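Local coordinates for protein ATP phosphoribosyltransferase (PDB 1O63) that probably catalyses the condensation of ATP with 5-phosphoribose 1-diphosphate to give phosphoribosyl-ATP and diphosphate, the first step of histidine biosynthesis, at residues T23-E28 with K38-F43; P79-T84 with V169-V174. All blocks are in the same frame, centred on the assembly; numbering follows the deposited sequence.

Contact 1 (T23-E28 with K38-F43); sequences TGVIFE and KDIVCF
Cys42 SG lies against the ring of Phe27, 3.7 Å from CZ, and CE1 is nearly as close. The sulfur stands 4.8 Å from the ring centroid and well away from the ring normal. This is an oblique sulfur-aromatic contact, made with the outer end of the ring. Phe27 CG is anti to its own carbonyl carbon, beside the backbone N (chi1 -61°); CZ and CE1, at the far end of the ring, are the atoms that reach the sulfur. The other half of the contact is purely aliphatic. Val25 and Ile40 meet tip to tip, with Val25 CG1 only 3.3 Å from Ile40 CG2, tighter than usual van der Waals contact. Ile40 CD1 completes the fit, 3.7 Å from the same CG1 and 3.8 Å from Val25 CG2. Ile40 CG1 is anti to the backbone N (chi1 -180°), which leaves CG2 between N and the carbonyl carbon, where it meets Val25 CG1. Ile40 CG2 is also the nearest branch to the Phe27 ring, 4.4 Å from CE1.

The two segments belong to an antiparallel meander of strands 27-30, 34-37 and 40-45. Strand 34-37 runs between the outer two, so 23-28 and 38-43 meet through side chains and share no hydrogen bond. Helix 13-23 packs onto the same side chains: Leu20 touches Val25 and Cys42, and Met17 touches Phe27. That helix ends in a Schellman motif at Gly24, whose positive phi of 115° ends the helix and leads the chain out of it. Any side chain at Gly24 would press on the carbonyl O of Thr23. From the neighbouring strand 4-8, Leu5 packs on Ile40 and Ile7 on Cys42.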
loop_
_atom_site.group_PDB
_atom_site.type_symbol
_atom_site.label_atom_id
_atom_site.label_comp_id
_atom_site.label_asym_id
_atom_site.label_seq_id
_atom_site.Cartn_x
_atom_site.Cartn_y
_atom_site.Cartn_z
ATOM N N THR A 23 -15.470 26.106 3.953
ATOM C CA THR A 23 -15.375 27.056 2.867
ATOM C C THR A 23 -16.726 27.259 2.178
ATOM O O THR A 23 -16.904 28.252 1.468
ATOM C CB THR A 23 -14.335 26.702 1.789
ATOM O OG1 THR A 23 -14.843 25.626 0.990
ATOM C CG2 THR A 23 -13.013 26.308 2.428
ATOM N N GLY A 24 -17.700 26.413 2.469
ATOM C CA GLY A 24 -19.032 26.498 1.913
ATOM C C GLY A 24 -19.420 25.340 1.016
ATOM O O GLY A 24 -20.559 25.260 0.544
ATOM N N VAL A 25 -18.527 24.344 0.830
ATOM C CA VAL A 25 -18.887 23.235 -0.054
ATOM C C VAL A 25 -19.996 22.366 0.527
ATOM O O VAL A 25 -19.933 21.920 1.662
ATOM C CB VAL A 25 -17.678 22.350 -0.389
ATOM C CG1 VAL A 25 -18.090 21.255 -1.374
ATOM C CG2 VAL A 25 -16.516 23.144 -0.928
ATOM N N ILE A 26 -21.016 22.108 -0.299
ATOM C CA ILE A 26 -22.131 21.247 0.115
ATOM C C ILE A 26 -22.256 20.107 -0.901
ATOM O O ILE A 26 -22.307 20.381 -2.101
ATOM C CB ILE A 26 -23.461 22.024 0.164
ATOM C CG1 ILE A 26 -23.495 22.991 1.336
ATOM C CG2 ILE A 26 -24.637 21.048 0.227
ATOM C CD1 ILE A 26 -24.587 24.025 1.308
ATOM N N PHE A 27 -22.264 18.860 -0.458
ATOM C CA PHE A 27 -22.375 17.767 -1.428
ATOM C C PHE A 27 -23.817 17.321 -1.616
ATOM O O PHE A 27 -24.520 17.082 -0.639
ATOM C CB PHE A 27 -21.507 16.581 -1.012
ATOM C CG PHE A 27 -20.041 16.918 -0.932
ATOM C CD1 PHE A 27 -19.336 17.229 -2.076
ATOM C CD2 PHE A 27 -19.386 16.943 0.290
ATOM C CE1 PHE A 27 -17.996 17.558 -2.023
ATOM C CE2 PHE A 27 -18.045 17.282 0.343
ATOM C CZ PHE A 27 -17.350 17.584 -0.806
ATOM N N GLU A 28 -24.228 17.162 -2.866
ATOM C CA GLU A 28 -25.584 16.664 -3.149
ATOM C C GLU A 28 -25.574 15.144 -3.247
ATOM O O GLU A 28 -26.580 14.494 -2.929
ATOM C CB GLU A 28 -26.122 17.279 -4.434
ATOM C CG GLU A 28 -27.304 16.595 -5.068
ATOM C CD GLU A 28 -28.617 16.743 -4.341
ATOM O OE1 GLU A 28 -28.778 16.210 -3.219
ATOM O OE2 GLU A 28 -29.539 17.392 -4.900
ATOM N N LYS A 38 -22.184 21.391 -6.022
ATOM C CA LYS A 38 -22.261 22.513 -6.959
ATOM C C LYS A 38 -20.841 23.037 -7.169
ATOM O O LYS A 38 -20.173 23.445 -6.212
ATOM C CB LYS A 38 -23.134 23.618 -6.372
ATOM C CG LYS A 38 -22.939 25.001 -6.939
ATOM C CD LYS A 38 -23.521 26.073 -6.036
ATOM C CE LYS A 38 -24.961 25.783 -5.651
ATOM N NZ LYS A 38 -25.676 27.023 -5.228
ATOM N N ASP A 39 -20.380 23.018 -8.407
ATOM C CA ASP A 39 -19.076 23.569 -8.745
ATOM C C ASP A 39 -17.891 22.816 -8.144
ATOM O O ASP A 39 -16.767 23.342 -8.177
ATOM C CB ASP A 39 -19.013 25.032 -8.302
ATOM C CG ASP A 39 -20.137 25.915 -8.803
ATOM O OD1 ASP A 39 -20.332 26.992 -8.185
ATOM O OD2 ASP A 39 -20.852 25.541 -9.759
ATOM N N ILE A 40 -18.084 21.627 -7.598
ATOM C CA ILE A 40 -17.001 20.869 -7.002
ATOM C C ILE A 40 -17.248 19.368 -7.021
ATOM O O ILE A 40 -18.303 18.878 -6.611
ATOM C CB ILE A 40 -16.677 21.299 -5.560
ATOM C CG1 ILE A 40 -15.509 20.436 -5.024
ATOM C CG2 ILE A 40 -17.890 21.118 -4.671
ATOM C CD1 ILE A 40 -15.174 20.719 -3.585
ATOM N N VAL A 41 -16.238 18.639 -7.486
ATOM C CA VAL A 41 -16.265 17.168 -7.455
ATOM C C VAL A 41 -15.015 16.726 -6.673
ATOM O O VAL A 41 -13.919 17.220 -6.973
ATOM C CB VAL A 41 -16.204 16.598 -8.867
ATOM C CG1 VAL A 41 -15.915 15.102 -8.876
ATOM C CG2 VAL A 41 -17.504 16.880 -9.618
ATOM N N CYS A 42 -15.211 15.858 -5.687
ATOM C CA CYS A 42 -14.060 15.357 -4.938
ATOM C C CYS A 42 -13.799 13.896 -5.312
ATOM O O CYS A 42 -14.697 13.073 -5.166
ATOM C CB CYS A 42 -14.307 15.428 -3.418
ATOM S SG CYS A 42 -14.240 17.103 -2.750
ATOM N N PHE A 43 -12.568 13.629 -5.755
ATOM C CA PHE A 43 -12.146 12.236 -5.957
ATOM C C PHE A 43 -11.517 11.766 -4.629
ATOM O O PHE A 43 -10.581 12.423 -4.162
ATOM C CB PHE A 43 -11.142 12.183 -7.091
ATOM C CG PHE A 43 -11.657 12.676 -8.422
ATOM C CD1 PHE A 43 -10.898 13.575 -9.173
ATOM C CD2 PHE A 43 -12.832 12.221 -8.950
ATOM C CE1 PHE A 43 -11.373 13.986 -10.415
ATOM C CE2 PHE A 43 -13.306 12.608 -10.191
ATOM C CZ PHE A 43 -12.566 13.542 -10.918
#

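Contact 2 (P79-T84 with V169-V174); sequences PFFIPT and VIRTHV
Val174 CG1 sits between its backbone N and carbonyl carbon (chi1 52°), and Phe80 CG takes the equivalent place on its own residue (chi1 61°). These torsions put the methyl over the centre of the Phe80 ring in a CH-pi contact, CG1 3.9 Å from the centroid. Pro79 CG packs on the same CG1 at 3.6 Å. Val174 O is buried here and has no hydrogen-bonding partner in the model. Ile82 points at the other strand, its CB 3.4 Å from Thr172 O and its CD1 near Thr172 CG2 and Val174 CB.

Arg171 runs extended from CG to NE. Its NE gives a weak hydrogen bond to Pro83 O, 3.3 Å long and bent to 140°, with the oxygen near the guanidinium plane. Phe81 CZ lies over one guanidinium face, 3.5 Å from NE. An alanine in place of Arg171 would probably leave Pro83 O without this donor and the Phe81 ring freer to turn.

Water stands in for direct backbone bonds. One molecule joins Phe80 O to Val174 N, and a second joins Ile82 N to Thr172 O. A third accepts from Thr172 N at 2.9 Å and donates to Ile82 O and Thr84 O, each at 2.6 Å.

The segments are the splayed ends of antiparallel strands 81-94 and 161-176, which run on between the two lobes of a periplasmic-binding-protein-like fold. Tyr19 and Val16 of helix 13-23 pack on Ile82 and Thr172, Leu192 and Gln196 of helix 185-204 on Pro79 and Phe80, and His173 NE2 is hydrogen-bonded to Thr66 OG1, at the start of helix 66-71.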
loop_
_atom_site.group_PDB
_atom_site.type_symbol
_atom_site.label_atom_id
_atom_site.label_comp_id
_atom_site.label_asym_id
_atom_site.label_seq_id
_atom_site.Cartn_x
_atom_site.Cartn_y
_atom_site.Cartn_z
ATOM N N PRO A 79 0.373 26.348 -3.057
ATOM C CA PRO A 79 0.016 27.746 -2.955
ATOM C C PRO A 79 0.269 28.297 -1.568
ATOM O O PRO A 79 0.601 29.470 -1.425
ATOM C CB PRO A 79 -1.467 27.796 -3.322
ATOM C CG PRO A 79 -1.950 26.389 -3.040
ATOM C CD PRO A 79 -0.791 25.521 -3.449
ATOM N N PHE A 80 0.067 27.479 -0.533
ATOM C CA PHE A 80 0.277 27.973 0.833
ATOM C C PHE A 80 0.561 26.844 1.807
ATOM O O PHE A 80 0.455 25.659 1.477
ATOM C CB PHE A 80 -0.903 28.831 1.267
ATOM C CG PHE A 80 -2.235 28.153 1.307
ATOM C CD1 PHE A 80 -2.647 27.458 2.436
ATOM C CD2 PHE A 80 -3.102 28.220 0.223
ATOM C CE1 PHE A 80 -3.881 26.841 2.493
ATOM C CE2 PHE A 80 -4.335 27.610 0.272
ATOM C CZ PHE A 80 -4.734 26.925 1.391
ATOM N N PHE A 81 0.840 27.234 3.048
ATOM C CA PHE A 81 1.208 26.330 4.135
ATOM C C PHE A 81 0.078 25.951 5.059
ATOM O O PHE A 81 -0.625 26.793 5.613
ATOM C CB PHE A 81 2.315 27.071 4.945
ATOM C CG PHE A 81 2.913 26.311 6.086
ATOM C CD1 PHE A 81 2.345 26.345 7.348
ATOM C CD2 PHE A 81 4.091 25.595 5.921
ATOM C CE1 PHE A 81 2.908 25.650 8.405
ATOM C CE2 PHE A 81 4.661 24.916 6.973
ATOM C CZ PHE A 81 4.069 24.939 8.223
ATOM N N ILE A 82 -0.097 24.655 5.338
ATOM C CA ILE A 82 -1.147 24.215 6.285
ATOM C C ILE A 82 -0.478 23.786 7.585
ATOM O O ILE A 82 0.211 22.770 7.660
ATOM C CB ILE A 82 -1.992 23.099 5.681
ATOM C CG1 ILE A 82 -2.615 23.567 4.351
ATOM C CG2 ILE A 82 -3.091 22.660 6.656
ATOM C CD1 ILE A 82 -3.299 22.448 3.572
ATOM N N PRO A 83 -0.593 24.611 8.623
ATOM C CA PRO A 83 0.088 24.485 9.871
ATOM C C PRO A 83 0.164 23.200 10.636
ATOM O O PRO A 83 1.256 22.812 11.130
ATOM C CB PRO A 83 -0.601 25.567 10.756
ATOM C CG PRO A 83 -1.031 26.599 9.797
ATOM C CD PRO A 83 -1.373 25.894 8.528
ATOM N N THR A 84 -0.948 22.600 11.006
ATOM C CA THR A 84 -1.018 21.457 11.897
ATOM C C THR A 84 0.016 20.376 11.715
ATOM O O THR A 84 0.111 19.701 10.694
ATOM C CB THR A 84 -2.439 20.846 11.848
ATOM O OG1 THR A 84 -3.367 21.942 11.774
ATOM C CG2 THR A 84 -2.731 20.019 13.071
ATOM N N VAL A 169 8.977 16.569 10.204
ATOM C CA VAL A 169 7.624 16.655 10.759
ATOM C C VAL A 169 6.648 16.540 9.586
ATOM O O VAL A 169 6.995 16.996 8.504
ATOM C CB VAL A 169 7.435 18.008 11.471
ATOM C CG1 VAL A 169 5.959 18.290 11.707
ATOM C CG2 VAL A 169 8.227 17.989 12.777
ATOM N N ILE A 170 5.549 15.839 9.775
ATOM C CA ILE A 170 4.590 15.594 8.708
ATOM C C ILE A 170 3.330 16.434 8.907
ATOM O O ILE A 170 2.706 16.423 9.969
ATOM C CB ILE A 170 4.192 14.123 8.608
ATOM C CG1 ILE A 170 5.401 13.279 8.109
ATOM C CG2 ILE A 170 3.015 13.912 7.659
ATOM C CD1 ILE A 170 5.224 11.826 8.541
ATOM N N ARG A 171 2.964 17.135 7.843
ATOM C CA ARG A 171 1.779 17.985 7.864
ATOM C C ARG A 171 0.964 17.701 6.584
ATOM O O ARG A 171 1.411 17.022 5.688
ATOM C CB ARG A 171 2.226 19.464 7.733
ATOM C CG ARG A 171 3.318 19.897 8.670
ATOM C CD ARG A 171 3.548 21.403 8.634
ATOM N NE ARG A 171 4.205 21.844 9.878
ATOM C CZ ARG A 171 5.515 21.696 10.071
ATOM N NH1 ARG A 171 6.260 21.119 9.141
ATOM N NH2 ARG A 171 6.028 22.111 11.214
ATOM N N THR A 172 -0.163 18.387 6.483
ATOM C CA THR A 172 -0.979 18.350 5.268
ATOM C C THR A 172 -0.454 19.435 4.333
ATOM O O THR A 172 -0.017 20.478 4.817
ATOM C CB THR A 172 -2.442 18.659 5.628
ATOM O OG1 THR A 172 -2.821 17.693 6.631
ATOM C CG2 THR A 172 -3.368 18.570 4.440
ATOM N N HIS A 173 -0.467 19.174 3.022
ATOM C CA HIS A 173 -0.015 20.202 2.074
ATOM C C HIS A 173 -1.137 20.349 1.006
ATOM O O HIS A 173 -1.806 19.346 0.792
ATOM C CB HIS A 173 1.233 19.737 1.331
ATOM C CG HIS A 173 2.443 19.516 2.187
ATOM N ND1 HIS A 173 3.448 20.423 2.305
ATOM C CD2 HIS A 173 2.768 18.467 2.992
ATOM C CE1 HIS A 173 4.369 19.952 3.169
ATOM N NE2 HIS A 173 3.966 18.764 3.588
ATOM N N VAL A 174 -1.298 21.520 0.451
ATOM C CA VAL A 174 -2.214 21.701 -0.695
ATOM C C VAL A 174 -1.355 21.792 -1.960
ATOM O O VAL A 174 -0.304 22.459 -1.960
ATOM C CB VAL A 174 -3.143 22.879 -0.548
ATOM C CG1 VAL A 174 -2.379 24.158 -0.216
ATOM C CG2 VAL A 174 -3.964 23.116 -1.839
HETATM O O HOH W 1 0.983 23.085 1.560
HETATM O O HOH W 2 1.433 22.658 4.395
HETATM O O HOH W 3 -0.811 20.534 8.392
#

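Contacts 1 and 2 belong to one mixed sheet but lie at different places in it. Their centres are 21 Å apart and their nearest atoms about 8 Å apart, so they do not touch. Strands 4-8 and 61-65 separate strand 40-45 of contact 1 from strand 161-176 of contact 2. Helix 13-23 packs on both, and helix 185-204 reaches Thr23 as well as segment 79-84. Contact 1 lies toward an outer edge of the sheet. The centre of contact 2 is about 9 Å from the centre of the chain, against about 23 Å for contact 1. In this family the active site lies in the cleft between lobes, so contact 2 is probably the nearer of the two to it.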